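Local structure of peptidylprolyl Isomerase (Naegleria fowleri, 6B4P) at residues A[24-29]-A[90-95]; A[43-48]-A[63-68]; A[49-54]-A[116-121]; A[96-101]-A[112-117]. The protein probably catalyses the cis-trans isomerisation of peptide bonds preceding proline, as expected of an FKBP-type peptidylprolyl isomerase. All coordinates share one frame; numbering follows the deposited sequence.

Contact 1. Residues A[24-29]-A[90-95]; sequences KKIITA and EKSYFE
Lys-24 lies beside the Phe-94 ring and reaches on toward Glu-90, strand 23-26 here pairing antiparallel with strand 91-96 on its side away from 117-126. Its CB sits over one face of the ring, 3.9 Å from the centroid and 22° off the normal. Beyond CG the chain is extended and meets the carboxylate tip to tip: NZ and Glu-90 OE2, 2.8 Å apart, form a salt bridge on the syn lone pair. A lysine suits this buried place: its methylenes pack on an aromatic face while the amine reaches a charge. Lys-25 makes the antiparallel hydrogen-bonded pair with Tyr-93, N to O and O to N, and its CD rests at the edge of the tyrosine ring. Ile-26 brings CG1 to 3.6 Å from Ser-92 OG. Ile-27 lays CD1 on Tyr-93 CB, 4.0 Å away. With Thr-28 it forms a classic beta bulge: both amides donate to Lys-91 O, and Thr-28 O accepts from Lys-91 N. Ser-92 OG donates to Glu-90 OE2 at 2.6 Å, from the anti side, while OE1 takes Lys-87 N and a water shared with Lys-24 NZ. So many donors would be expected to keep this buried carboxylate ionised.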
loop_
_atom_site.group_PDB
_atom_site.type_symbol
_atom_site.label_atom_id
_atom_site.label_comp_id
_atom_site.label_asym_id
_atom_site.label_seq_id
_atom_site.Cartn_x
_atom_site.Cartn_y
_atom_site.Cartn_z
ATOM N N LYS A 24 8.648 -4.105 -1.146
ATOM C CA LYS A 24 7.531 -4.980 -1.473
ATOM C C LYS A 24 8.012 -6.322 -2.010
ATOM O O LYS A 24 9.142 -6.471 -2.487
ATOM C CB LYS A 24 6.588 -4.338 -2.507
ATOM C CG LYS A 24 7.148 -4.366 -3.921
ATOM C CD LYS A 24 6.211 -3.676 -4.934
ATOM C CE LYS A 24 6.794 -3.766 -6.327
ATOM N NZ LYS A 24 5.927 -3.096 -7.372
ATOM N N LYS A 25 7.124 -7.308 -1.903
ATOM C CA LYS A 25 7.240 -8.594 -2.583
ATOM C C LYS A 25 6.052 -8.716 -3.523
ATOM O O LYS A 25 4.916 -8.458 -3.112
ATOM C CB LYS A 25 7.243 -9.758 -1.589
ATOM C CG LYS A 25 8.486 -9.833 -0.706
ATOM C CD LYS A 25 8.230 -10.633 0.566
ATOM C CE LYS A 25 7.643 -12.002 0.284
ATOM N NZ LYS A 25 7.358 -12.724 1.560
ATOM N N ILE A 26 6.302 -9.102 -4.775
ATOM C CA ILE A 26 5.212 -9.261 -5.729
ATOM C C ILE A 26 4.579 -10.627 -5.501
ATOM O O ILE A 26 5.268 -11.652 -5.494
ATOM C CB ILE A 26 5.700 -9.093 -7.177
ATOM C CG1 ILE A 26 6.218 -7.666 -7.376
ATOM C CG2 ILE A 26 4.577 -9.390 -8.167
ATOM C CD1 ILE A 26 6.800 -7.394 -8.746
ATOM N N ILE A 27 3.274 -10.636 -5.254
ATOM C CA ILE A 27 2.529 -11.876 -5.074
ATOM C C ILE A 27 2.001 -12.385 -6.403
ATOM O O ILE A 27 2.199 -13.545 -6.772
ATOM C CB ILE A 27 1.377 -11.650 -4.071
ATOM C CG1 ILE A 27 1.910 -11.169 -2.728
ATOM C CG2 ILE A 27 0.530 -12.905 -3.926
ATOM C CD1 ILE A 27 0.819 -10.790 -1.755
ATOM N N THR A 28 1.324 -11.510 -7.141
ATOM C CA THR A 28 0.764 -11.826 -8.446
ATOM C C THR A 28 1.205 -10.741 -9.410
ATOM O O THR A 28 0.937 -9.558 -9.170
ATOM C CB THR A 28 -0.761 -11.888 -8.400
ATOM O OG1 THR A 28 -1.166 -12.812 -7.382
ATOM C CG2 THR A 28 -1.319 -12.331 -9.750
ATOM N N ALA A 29 1.880 -11.135 -10.485
ATOM C CA ALA A 29 2.294 -10.151 -11.472
ATOM C C ALA A 29 1.077 -9.518 -12.135
ATOM O O ALA A 29 0.015 -10.131 -12.265
ATOM C CB ALA A 29 3.190 -10.795 -12.529
ATOM N N GLU A 90 -1.419 -5.828 -10.471
ATOM C CA GLU A 90 -0.432 -6.405 -9.567
ATOM C C GLU A 90 -1.001 -6.548 -8.164
ATOM O O GLU A 90 -1.753 -5.696 -7.690
ATOM C CB GLU A 90 0.815 -5.519 -9.557
ATOM C CG GLU A 90 1.918 -5.951 -8.596
ATOM C CD GLU A 90 3.125 -5.052 -8.723
ATOM O OE1 GLU A 90 3.504 -4.736 -9.874
ATOM O OE2 GLU A 90 3.673 -4.654 -7.669
ATOM N N LYS A 91 -0.671 -7.657 -7.506
ATOM C CA LYS A 91 -0.900 -7.801 -6.073
ATOM C C LYS A 91 0.464 -7.935 -5.416
ATOM O O LYS A 91 1.249 -8.806 -5.800
ATOM C CB LYS A 91 -1.781 -9.011 -5.754
ATOM C CG LYS A 91 -2.132 -9.114 -4.264
ATOM C CD LYS A 91 -3.173 -10.210 -4.014
ATOM C CE LYS A 91 -3.442 -10.383 -2.530
ATOM N NZ LYS A 91 -4.385 -11.509 -2.264
ATOM N N SER A 92 0.751 -7.059 -4.458
ATOM C CA SER A 92 2.052 -7.045 -3.808
ATOM C C SER A 92 1.888 -6.870 -2.311
ATOM O O SER A 92 0.845 -6.439 -1.816
ATOM C CB SER A 92 2.947 -5.945 -4.378
ATOM O OG SER A 92 3.386 -6.354 -5.669
ATOM N N TYR A 93 2.943 -7.253 -1.598
ATOM C CA TYR A 93 2.997 -7.216 -0.142
ATOM C C TYR A 93 4.049 -6.197 0.266
ATOM O O TYR A 93 5.204 -6.302 -0.152
ATOM C CB TYR A 93 3.343 -8.604 0.389
ATOM C CG TYR A 93 3.347 -8.763 1.886
ATOM C CD1 TYR A 93 2.202 -8.516 2.640
ATOM C CD2 TYR A 93 4.481 -9.211 2.544
ATOM C CE1 TYR A 93 2.201 -8.705 4.012
ATOM C CE2 TYR A 93 4.488 -9.390 3.909
ATOM C CZ TYR A 93 3.347 -9.136 4.637
ATOM O OH TYR A 93 3.360 -9.334 6.000
ATOM N N PHE A 94 3.643 -5.207 1.052
ATOM C CA PHE A 94 4.488 -4.071 1.393
ATOM C C PHE A 94 4.811 -4.052 2.875
ATOM O O PHE A 94 3.930 -4.238 3.717
ATOM C CB PHE A 94 3.797 -2.749 1.037
ATOM C CG PHE A 94 3.600 -2.530 -0.431
ATOM C CD1 PHE A 94 4.470 -1.723 -1.145
ATOM C CD2 PHE A 94 2.521 -3.103 -1.095
ATOM C CE1 PHE A 94 4.271 -1.500 -2.515
ATOM C CE2 PHE A 94 2.320 -2.870 -2.464
ATOM C CZ PHE A 94 3.199 -2.071 -3.164
ATOM N N GLU A 95 6.078 -3.793 3.191
ATOM C CA GLU A 95 6.484 -3.388 4.528
ATOM C C GLU A 95 6.643 -1.877 4.535
ATOM O O GLU A 95 7.458 -1.335 3.776
ATOM C CB GLU A 95 7.785 -4.067 4.932
ATOM C CG GLU A 95 8.193 -3.724 6.348
ATOM C CD GLU A 95 9.251 -4.660 6.899
ATOM O OE1 GLU A 95 9.017 -5.889 6.927
ATOM O OE2 GLU A 95 10.334 -4.164 7.258
HETATM O O HOH W 1 5.993 -3.786 -10.441
#

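Contact 2. Residues A[43-48]-A[63-68]; sequences SVHYTG and GQPFVF
Val-44 and Phe-66 form an antiparallel hydrogen-bonded pair, Val-44 N to Phe-66 O at 2.9 Å and Phe-66 N to Val-44 O at 2.8 Å, where strands 43-48 and 66-68 meet with their directions 136° apart. Next to it, Ser-43 faces Val-67, and the small hydroxyl OG lies 3.4 Å from Val-67 CG2. Val-44 turns its CG2 to the edges of two rings, Phe-66 and Phe-68, the beta-branched methyl reaching the rims of both. Tyr-46 follows on the same face: its CG stands between the backbone N and the carbonyl carbon (chi1 68°), and CE2 meets Phe-66 CB at 3.8 Å. This is the inner, concave side of the FKBP half-barrel, and the Tyr-46 ring also makes an edge-to-face contact with Trp-79, while its OH bonds to Asp-57 and Arg-62. In FKBP relatives the corresponding aromatic and acidic side chains line the prolyl-binding pocket, so Tyr-46 and Phe-66 probably do so here. On the other face of the sheet Pro-65 sets CB over one face of the His-45 imidazole, 4.2 Å from the centroid and 11° off the normal, a CH-pi contact for which the rigid proline ring is well shaped. At the imidazole rim, ND1 bonds to Ser-59 OG, and a water joins NE2, 2.7 Å away, to Gly-63 O. Gly-63, leaving helix 59-62 with positive phi, adopts a backbone form that glycine tolerates easily.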
loop_
_atom_site.group_PDB
_atom_site.type_symbol
_atom_site.label_atom_id
_atom_site.label_comp_id
_atom_site.label_asym_id
_atom_site.label_seq_id
_atom_site.Cartn_x
_atom_site.Cartn_y
_atom_site.Cartn_z
ATOM N N SER A 43 -7.940 2.453 -7.997
ATOM C CA SER A 43 -8.795 1.608 -7.176
ATOM C C SER A 43 -7.959 0.442 -6.675
ATOM O O SER A 43 -7.340 -0.266 -7.481
ATOM C CB SER A 43 -9.991 1.087 -7.973
ATOM O OG SER A 43 -10.891 2.127 -8.315
ATOM N N VAL A 44 -7.937 0.242 -5.351
ATOM C CA VAL A 44 -7.141 -0.821 -4.750
ATOM C C VAL A 44 -7.987 -1.620 -3.777
ATOM O O VAL A 44 -8.915 -1.102 -3.145
ATOM C CB VAL A 44 -5.881 -0.288 -4.023
ATOM C CG1 VAL A 44 -4.952 0.475 -4.987
ATOM C CG2 VAL A 44 -6.256 0.582 -2.827
ATOM N N HIS A 45 -7.657 -2.904 -3.665
ATOM C CA HIS A 45 -8.080 -3.714 -2.538
ATOM C C HIS A 45 -6.865 -3.932 -1.656
ATOM O O HIS A 45 -5.758 -4.152 -2.160
ATOM C CB HIS A 45 -8.673 -5.052 -2.986
ATOM C CG HIS A 45 -10.165 -5.037 -3.068
ATOM N ND1 HIS A 45 -10.956 -4.537 -2.057
ATOM C CD2 HIS A 45 -11.012 -5.459 -4.037
ATOM C CE1 HIS A 45 -12.227 -4.654 -2.398
ATOM N NE2 HIS A 45 -12.288 -5.207 -3.596
ATOM N N TYR A 46 -7.063 -3.865 -0.339
ATOM C CA TYR A 46 -5.911 -3.978 0.541
ATOM C C TYR A 46 -6.286 -4.706 1.821
ATOM O O TYR A 46 -7.447 -4.740 2.230
ATOM C CB TYR A 46 -5.336 -2.601 0.897
ATOM C CG TYR A 46 -6.280 -1.810 1.764
ATOM C CD1 TYR A 46 -6.176 -1.844 3.155
ATOM C CD2 TYR A 46 -7.298 -1.053 1.199
ATOM C CE1 TYR A 46 -7.072 -1.135 3.948
ATOM C CE2 TYR A 46 -8.196 -0.346 1.980
ATOM C CZ TYR A 46 -8.072 -0.386 3.355
ATOM O OH TYR A 46 -8.955 0.297 4.142
ATOM N N THR A 47 -5.263 -5.266 2.466
ATOM C CA THR A 47 -5.360 -5.797 3.822
ATOM C C THR A 47 -4.173 -5.273 4.618
ATOM O O THR A 47 -3.025 -5.442 4.199
ATOM C CB THR A 47 -5.382 -7.326 3.825
ATOM O OG1 THR A 47 -6.520 -7.801 3.082
ATOM C CG2 THR A 47 -5.478 -7.859 5.253
ATOM N N GLY A 48 -4.449 -4.616 5.740
ATOM C CA GLY A 48 -3.413 -4.059 6.595
ATOM C C GLY A 48 -3.265 -4.873 7.867
ATOM O O GLY A 48 -4.256 -5.202 8.526
ATOM N N GLY A 63 -15.829 -5.399 0.871
ATOM C CA GLY A 63 -16.139 -5.693 -0.508
ATOM C C GLY A 63 -16.084 -4.512 -1.442
ATOM O O GLY A 63 -16.416 -4.664 -2.626
ATOM N N GLN A 64 -15.682 -3.343 -0.960
ATOM C CA GLN A 64 -15.603 -2.163 -1.804
ATOM C C GLN A 64 -14.154 -1.729 -1.921
ATOM O O GLN A 64 -13.502 -1.487 -0.893
ATOM C CB GLN A 64 -16.457 -1.030 -1.238
ATOM C CG GLN A 64 -17.951 -1.321 -1.280
ATOM C CD GLN A 64 -18.440 -1.615 -2.686
ATOM O OE1 GLN A 64 -17.933 -1.057 -3.661
ATOM N NE2 GLN A 64 -19.427 -2.499 -2.797
ATOM N N PRO A 65 -13.609 -1.631 -3.130
ATOM C CA PRO A 65 -12.244 -1.118 -3.273
ATOM C C PRO A 65 -12.136 0.302 -2.745
ATOM O O PRO A 65 -13.113 1.054 -2.703
ATOM C CB PRO A 65 -11.990 -1.171 -4.783
ATOM C CG PRO A 65 -13.349 -1.284 -5.405
ATOM C CD PRO A 65 -14.198 -2.021 -4.424
ATOM N N PHE A 66 -10.927 0.658 -2.332
ATOM C CA PHE A 66 -10.624 2.007 -1.892
ATOM C C PHE A 66 -10.051 2.808 -3.056
ATOM O O PHE A 66 -9.210 2.317 -3.811
ATOM C CB PHE A 66 -9.638 1.981 -0.722
ATOM C CG PHE A 66 -9.256 3.338 -0.244
ATOM C CD1 PHE A 66 -10.120 4.074 0.551
ATOM C CD2 PHE A 66 -8.049 3.898 -0.614
ATOM C CE1 PHE A 66 -9.779 5.340 0.972
ATOM C CE2 PHE A 66 -7.700 5.176 -0.197
ATOM C CZ PHE A 66 -8.571 5.892 0.602
ATOM N N VAL A 67 -10.523 4.044 -3.209
ATOM C CA VAL A 67 -10.146 4.898 -4.327
ATOM C C VAL A 67 -9.426 6.121 -3.784
ATOM O O VAL A 67 -9.883 6.742 -2.817
ATOM C CB VAL A 67 -11.372 5.314 -5.157
ATOM C CG1 VAL A 67 -10.972 6.302 -6.253
ATOM C CG2 VAL A 67 -12.031 4.088 -5.760
ATOM N N PHE A 68 -8.302 6.465 -4.402
ATOM C CA PHE A 68 -7.632 7.704 -4.054
ATOM C C PHE A 68 -6.905 8.223 -5.284
ATOM O O PHE A 68 -6.718 7.503 -6.269
ATOM C CB PHE A 68 -6.684 7.532 -2.856
ATOM C CG PHE A 68 -5.459 6.688 -3.134
ATOM C CD1 PHE A 68 -4.248 7.293 -3.461
ATOM C CD2 PHE A 68 -5.506 5.303 -3.010
ATOM C CE1 PHE A 68 -3.106 6.522 -3.676
ATOM C CE2 PHE A 68 -4.372 4.518 -3.230
ATOM C CZ PHE A 68 -3.169 5.134 -3.562
HETATM O O HOH W 2 -14.684 -5.923 -4.740
#

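Contact 3. Residues A[49-54]-A[116-121]; sequences TLTSGK and TLMFEI
Thr-49 and Met-118 form an antiparallel hydrogen-bonded pair, with Thr-49 N to Met-118 O and Met-118 N to Thr-49 O both at 2.8 Å. On the same face of the sheet Thr-49 OG1 presses against Met-118 CB at 3.3 Å, the hydroxyl standing between the backbone N and the carbonyl carbon (chi1 60°). A water bonds to that hydroxyl and makes a weak bond to Met-118 O. The methionine chain bends at chi2, which sets SD 4.0 Å from Thr-51 CG2; the further bend at chi3 turns CE away to Tyr-93 and Glu-95, a course that suits a flexible thioether. Thr-51 meets Thr-116 methyl to methyl, CG2 to CG2 at 3.6 Å, the side chains crossing at about a right angle. A second water accepts from Thr-51 N and donates to Thr-116 O, linking backbones that have already parted. Leu-50 CD2 also touches Leu-117 CD2 at 4.0 Å, with Phe-56 beside both leucines. What places Thr-51 is a type I beta turn from Leu-50 to Gly-53, closed by Gly-53 N to Leu-50 O; Ser-52 OG accepts from Lys-54 N in an ST turn, and Gly-53 has backbone angles at which a side chain would jam against the preceding carbonyl. The contact is the antiparallel pairing of strand 41-50 with the last strand, 117-126, in the FKBP sheet, the hairpin to 55-58 leaving just past it.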
loop_
_atom_site.group_PDB
_atom_site.type_symbol
_atom_site.label_atom_id
_atom_site.label_comp_id
_atom_site.label_asym_id
_atom_site.label_seq_id
_atom_site.Cartn_x
_atom_site.Cartn_y
_atom_site.Cartn_z
ATOM N N THR A 49 -2.008 -5.164 8.215
ATOM C CA THR A 49 -1.660 -5.880 9.437
ATOM C C THR A 49 -0.510 -5.178 10.139
ATOM O O THR A 49 0.291 -4.487 9.513
ATOM C CB THR A 49 -1.254 -7.333 9.154
ATOM O OG1 THR A 49 -0.116 -7.354 8.286
ATOM C CG2 THR A 49 -2.374 -8.082 8.475
ATOM N N LEU A 50 -0.433 -5.360 11.452
ATOM C CA LEU A 50 0.753 -4.952 12.185
ATOM C C LEU A 50 1.865 -5.978 11.956
ATOM O O LEU A 50 1.651 -7.027 11.343
ATOM C CB LEU A 50 0.426 -4.802 13.670
ATOM C CG LEU A 50 -0.750 -3.867 13.993
ATOM C CD1 LEU A 50 -0.974 -3.795 15.507
ATOM C CD2 LEU A 50 -0.538 -2.466 13.404
ATOM N N THR A 51 3.078 -5.675 12.438
ATOM C CA THR A 51 4.178 -6.617 12.216
ATOM C C THR A 51 4.042 -7.888 13.044
ATOM O O THR A 51 4.847 -8.815 12.874
ATOM C CB THR A 51 5.528 -5.958 12.503
ATOM O OG1 THR A 51 5.466 -5.283 13.762
ATOM C CG2 THR A 51 5.839 -4.948 11.426
ATOM N N SER A 52 3.053 -7.949 13.927
ATOM C CA SER A 52 2.662 -9.192 14.574
ATOM C C SER A 52 1.858 -10.100 13.658
ATOM O O SER A 52 1.637 -11.266 14.008
ATOM C CB SER A 52 1.832 -8.880 15.812
ATOM O OG SER A 52 0.695 -8.121 15.432
ATOM N N GLY A 53 1.404 -9.589 12.512
ATOM C CA GLY A 53 0.442 -10.283 11.688
ATOM C C GLY A 53 -1.004 -10.004 12.043
ATOM O O GLY A 53 -1.900 -10.510 11.356
ATOM N N LYS A 54 -1.257 -9.204 13.077
ATOM C CA LYS A 54 -2.622 -8.881 13.477
ATOM C C LYS A 54 -3.253 -7.944 12.459
ATOM O O LYS A 54 -2.769 -6.825 12.249
ATOM C CB LYS A 54 -2.639 -8.236 14.857
ATOM N N THR A 116 5.088 0.183 12.349
ATOM C CA THR A 116 5.321 -0.370 11.020
ATOM C C THR A 116 4.042 -1.049 10.547
ATOM O O THR A 116 3.395 -1.768 11.310
ATOM C CB THR A 116 6.473 -1.383 11.060
ATOM O OG1 THR A 116 7.670 -0.741 11.511
ATOM C CG2 THR A 116 6.721 -1.989 9.671
ATOM N N LEU A 117 3.648 -0.806 9.299
ATOM C CA LEU A 117 2.415 -1.372 8.772
ATOM C C LEU A 117 2.743 -2.301 7.620
ATOM O O LEU A 117 3.556 -1.955 6.757
ATOM C CB LEU A 117 1.449 -0.288 8.270
ATOM C CG LEU A 117 1.101 0.800 9.280
ATOM C CD1 LEU A 117 0.165 1.797 8.640
ATOM C CD2 LEU A 117 0.481 0.203 10.542
ATOM N N MET A 118 2.099 -3.468 7.598
ATOM C CA MET A 118 2.203 -4.390 6.474
ATOM C C MET A 118 0.922 -4.324 5.652
ATOM O O MET A 118 -0.180 -4.353 6.212
ATOM C CB MET A 118 2.425 -5.817 6.962
ATOM C CG MET A 118 3.511 -5.962 8.015
ATOM S SD MET A 118 5.154 -5.417 7.471
ATOM C CE MET A 118 5.477 -6.520 6.107
ATOM N N PHE A 119 1.050 -4.252 4.326
ATOM C CA PHE A 119 -0.134 -4.198 3.478
ATOM C C PHE A 119 -0.000 -5.168 2.319
ATOM O O PHE A 119 1.014 -5.157 1.615
ATOM C CB PHE A 119 -0.384 -2.798 2.888
ATOM C CG PHE A 119 -0.946 -1.800 3.862
ATOM C CD1 PHE A 119 -2.304 -1.713 4.081
ATOM C CD2 PHE A 119 -0.110 -0.918 4.521
ATOM C CE1 PHE A 119 -2.832 -0.767 4.960
ATOM C CE2 PHE A 119 -0.623 0.014 5.405
ATOM C CZ PHE A 119 -1.977 0.094 5.617
ATOM N N GLU A 120 -1.042 -5.965 2.096
ATOM C CA GLU A 120 -1.282 -6.566 0.789
ATOM C C GLU A 120 -2.110 -5.558 0.010
ATOM O O GLU A 120 -3.140 -5.114 0.513
ATOM C CB GLU A 120 -2.051 -7.884 0.888
ATOM C CG GLU A 120 -1.290 -9.037 1.515
ATOM C CD GLU A 120 -1.853 -10.382 1.100
ATOM O OE1 GLU A 120 -3.009 -10.429 0.624
ATOM O OE2 GLU A 120 -1.132 -11.391 1.237
ATOM N N ILE A 121 -1.657 -5.173 -1.185
ATOM C CA ILE A 121 -2.375 -4.221 -2.033
ATOM C C ILE A 121 -2.519 -4.815 -3.425
ATOM O O ILE A 121 -1.540 -5.303 -4.001
ATOM C CB ILE A 121 -1.654 -2.865 -2.127
ATOM C CG1 ILE A 121 -1.402 -2.278 -0.732
ATOM C CG2 ILE A 121 -2.462 -1.905 -2.991
ATOM C CD1 ILE A 121 -0.669 -0.941 -0.776
HETATM O O HOH W 3 -1.158 -7.490 5.395
HETATM O O HOH W 4 3.400 -2.851 13.730
#

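Contact 4. Residues A[96-101]-A[112-117]; sequences IPSDYA and PANSTL
Asn-114 turns the oxygen end of its carboxamide to Ser-98: OD1 lies 3.0 Å from Ser-98 OG, a possible hydrogen bond. Asn-114 CG lies anti to the backbone N (chi1 -166°), and the residue has positive phi, a conformation asparagine accepts more readily than most. The Tyr-100 ring makes a cation-pi contact with Arg-77. The Ile-96 carbonyl O accepts from Leu-117 N at 2.9 Å, the donor tilted 28° from the carbonyl plane, and Ile-96 N returns a bond to Leu-117 O at 2.8 Å. This pair is where strands 91-96 and 117-126 of the FKBP sheet part; the chain between them forms the long loop that in relatives overhangs the prolyl pocket. After Pro-97 the next amide across, Ser-98 N, donates to a water (2.8 Å) that also lies 2.5 Å from Thr-116 OG1, linking the parted chains. Residues 98-100 make a 3-10 turn in which Tyr-100 N bonds to Pro-97 O and Asp-99 forms a salt bridge with Arg-21. Ala-101 puts its single methyl, CB, 3.6 Å from Leu-117 CD1, small enough to sit close against the leucine branch. In the facing loop Ser-115 OG donates to Pro-112 O at 2.7 Å from above the carbonyl plane.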
loop_
_atom_site.group_PDB
_atom_site.type_symbol
_atom_site.label_atom_id
_atom_site.label_comp_id
_atom_site.label_asym_id
_atom_site.label_seq_id
_atom_site.Cartn_x
_atom_site.Cartn_y
_atom_site.Cartn_z
ATOM N N ILE A 96 5.891 -1.201 5.394
ATOM C CA ILE A 96 5.822 0.252 5.401
ATOM C C ILE A 96 6.245 0.752 6.776
ATOM O O ILE A 96 5.446 0.770 7.713
ATOM C CB ILE A 96 4.411 0.743 5.039
ATOM C CG1 ILE A 96 3.996 0.162 3.684
ATOM C CG2 ILE A 96 4.383 2.263 4.968
ATOM C CD1 ILE A 96 2.743 0.806 3.076
ATOM N N PRO A 97 7.493 1.204 6.925
ATOM C CA PRO A 97 7.931 1.783 8.200
ATOM C C PRO A 97 7.060 2.958 8.618
ATOM O O PRO A 97 6.388 3.601 7.805
ATOM C CB PRO A 97 9.375 2.232 7.912
ATOM C CG PRO A 97 9.802 1.398 6.723
ATOM C CD PRO A 97 8.561 1.230 5.907
ATOM N N SER A 98 7.086 3.233 9.927
ATOM C CA SER A 98 6.232 4.273 10.484
ATOM C C SER A 98 6.503 5.630 9.844
ATOM O O SER A 98 5.566 6.419 9.654
ATOM C CB SER A 98 6.410 4.344 12.006
ATOM O OG SER A 98 7.727 4.724 12.356
ATOM N N ASP A 99 7.751 5.901 9.459
ATOM C CA ASP A 99 8.012 7.185 8.822
ATOM C C ASP A 99 7.503 7.243 7.384
ATOM O O ASP A 99 7.612 8.308 6.758
ATOM C CB ASP A 99 9.507 7.542 8.887
ATOM C CG ASP A 99 10.415 6.466 8.322
ATOM O OD1 ASP A 99 10.103 5.270 8.442
ATOM O OD2 ASP A 99 11.481 6.826 7.775
ATOM N N TYR A 100 6.964 6.143 6.857
ATOM C CA TYR A 100 6.231 6.147 5.597
ATOM C C TYR A 100 4.741 5.953 5.830
ATOM O O TYR A 100 3.984 5.785 4.867
ATOM C CB TYR A 100 6.764 5.062 4.645
ATOM C CG TYR A 100 8.164 5.318 4.135
ATOM C CD1 TYR A 100 8.378 5.914 2.899
ATOM C CD2 TYR A 100 9.275 4.979 4.900
ATOM C CE1 TYR A 100 9.665 6.156 2.437
ATOM C CE2 TYR A 100 10.549 5.211 4.443
ATOM C CZ TYR A 100 10.740 5.805 3.216
ATOM O OH TYR A 100 12.022 6.036 2.773
ATOM N N ALA A 101 4.308 5.937 7.093
ATOM C CA ALA A 101 2.906 5.708 7.419
ATOM C C ALA A 101 2.424 6.828 8.337
ATOM O O ALA A 101 2.411 7.992 7.928
ATOM C CB ALA A 101 2.713 4.325 8.052
ATOM N N PRO A 112 -1.723 1.415 16.663
ATOM C CA PRO A 112 -0.985 1.978 17.796
ATOM C C PRO A 112 0.082 2.960 17.344
ATOM O O PRO A 112 0.562 2.935 16.207
ATOM C CB PRO A 112 -0.343 0.748 18.453
ATOM C CG PRO A 112 -0.907 -0.443 17.744
ATOM C CD PRO A 112 -1.385 0.010 16.412
ATOM N N ALA A 113 0.481 3.819 18.280
ATOM C CA ALA A 113 1.513 4.803 17.988
ATOM C C ALA A 113 2.795 4.136 17.500
ATOM O O ALA A 113 3.207 3.090 18.013
ATOM C CB ALA A 113 1.799 5.650 19.229
ATOM N N ASN A 114 3.410 4.742 16.484
ATOM C CA ASN A 114 4.738 4.355 15.994
ATOM C C ASN A 114 4.756 2.937 15.409
ATOM O O ASN A 114 5.622 2.119 15.726
ATOM C CB ASN A 114 5.788 4.514 17.097
ATOM C CG ASN A 114 7.190 4.466 16.564
ATOM O OD1 ASN A 114 7.420 4.701 15.375
ATOM N ND2 ASN A 114 8.141 4.146 17.432
ATOM N N SER A 115 3.829 2.667 14.495
ATOM C CA SER A 115 3.650 1.330 13.934
ATOM C C SER A 115 4.236 1.190 12.533
ATOM O O SER A 115 3.860 1.937 11.621
ATOM C CB SER A 115 2.168 0.980 13.854
ATOM O OG SER A 115 1.618 0.733 15.125
ATOM N N THR A 116 5.088 0.183 12.349
ATOM C CA THR A 116 5.321 -0.370 11.020
ATOM C C THR A 116 4.042 -1.049 10.547
ATOM O O THR A 116 3.395 -1.768 11.310
ATOM C CB THR A 116 6.473 -1.383 11.060
ATOM O OG1 THR A 116 7.670 -0.741 11.511
ATOM C CG2 THR A 116 6.721 -1.989 9.671
ATOM N N LEU A 117 3.648 -0.806 9.299
ATOM C CA LEU A 117 2.415 -1.372 8.772
ATOM C C LEU A 117 2.743 -2.301 7.620
ATOM O O LEU A 117 3.556 -1.955 6.757
ATOM C CB LEU A 117 1.449 -0.288 8.270
ATOM C CG LEU A 117 1.101 0.800 9.280
ATOM C CD1 LEU A 117 0.165 1.797 8.640
ATOM C CD2 LEU A 117 0.481 0.203 10.542
HETATM O O HOH W 5 8.441 1.609 11.738
#

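In the fold
From the N terminus, strand 23-26 leads into contact 1, which waits 61 residues for its partner, strand 91-96. Within that span contact 2 closes a short loop, folding strand 66-69 back onto strand 41-50 after the turn at 49-54 and helix 59-62. Contact 3 starts between the two segments of contact 2 and closes on strand 117-126, so it crosses both contacts 1 and 2 along the chain. Contact 4 opens after contact 1 has closed and shares Thr-116 and Leu-117 with contact 3. Strand 117-126 thus lies between strands 91-96 and 41-50, uniting contacts 1 to 3 in one sheet, while contact 4 closes the base of the loop between 91-96 and 117-126.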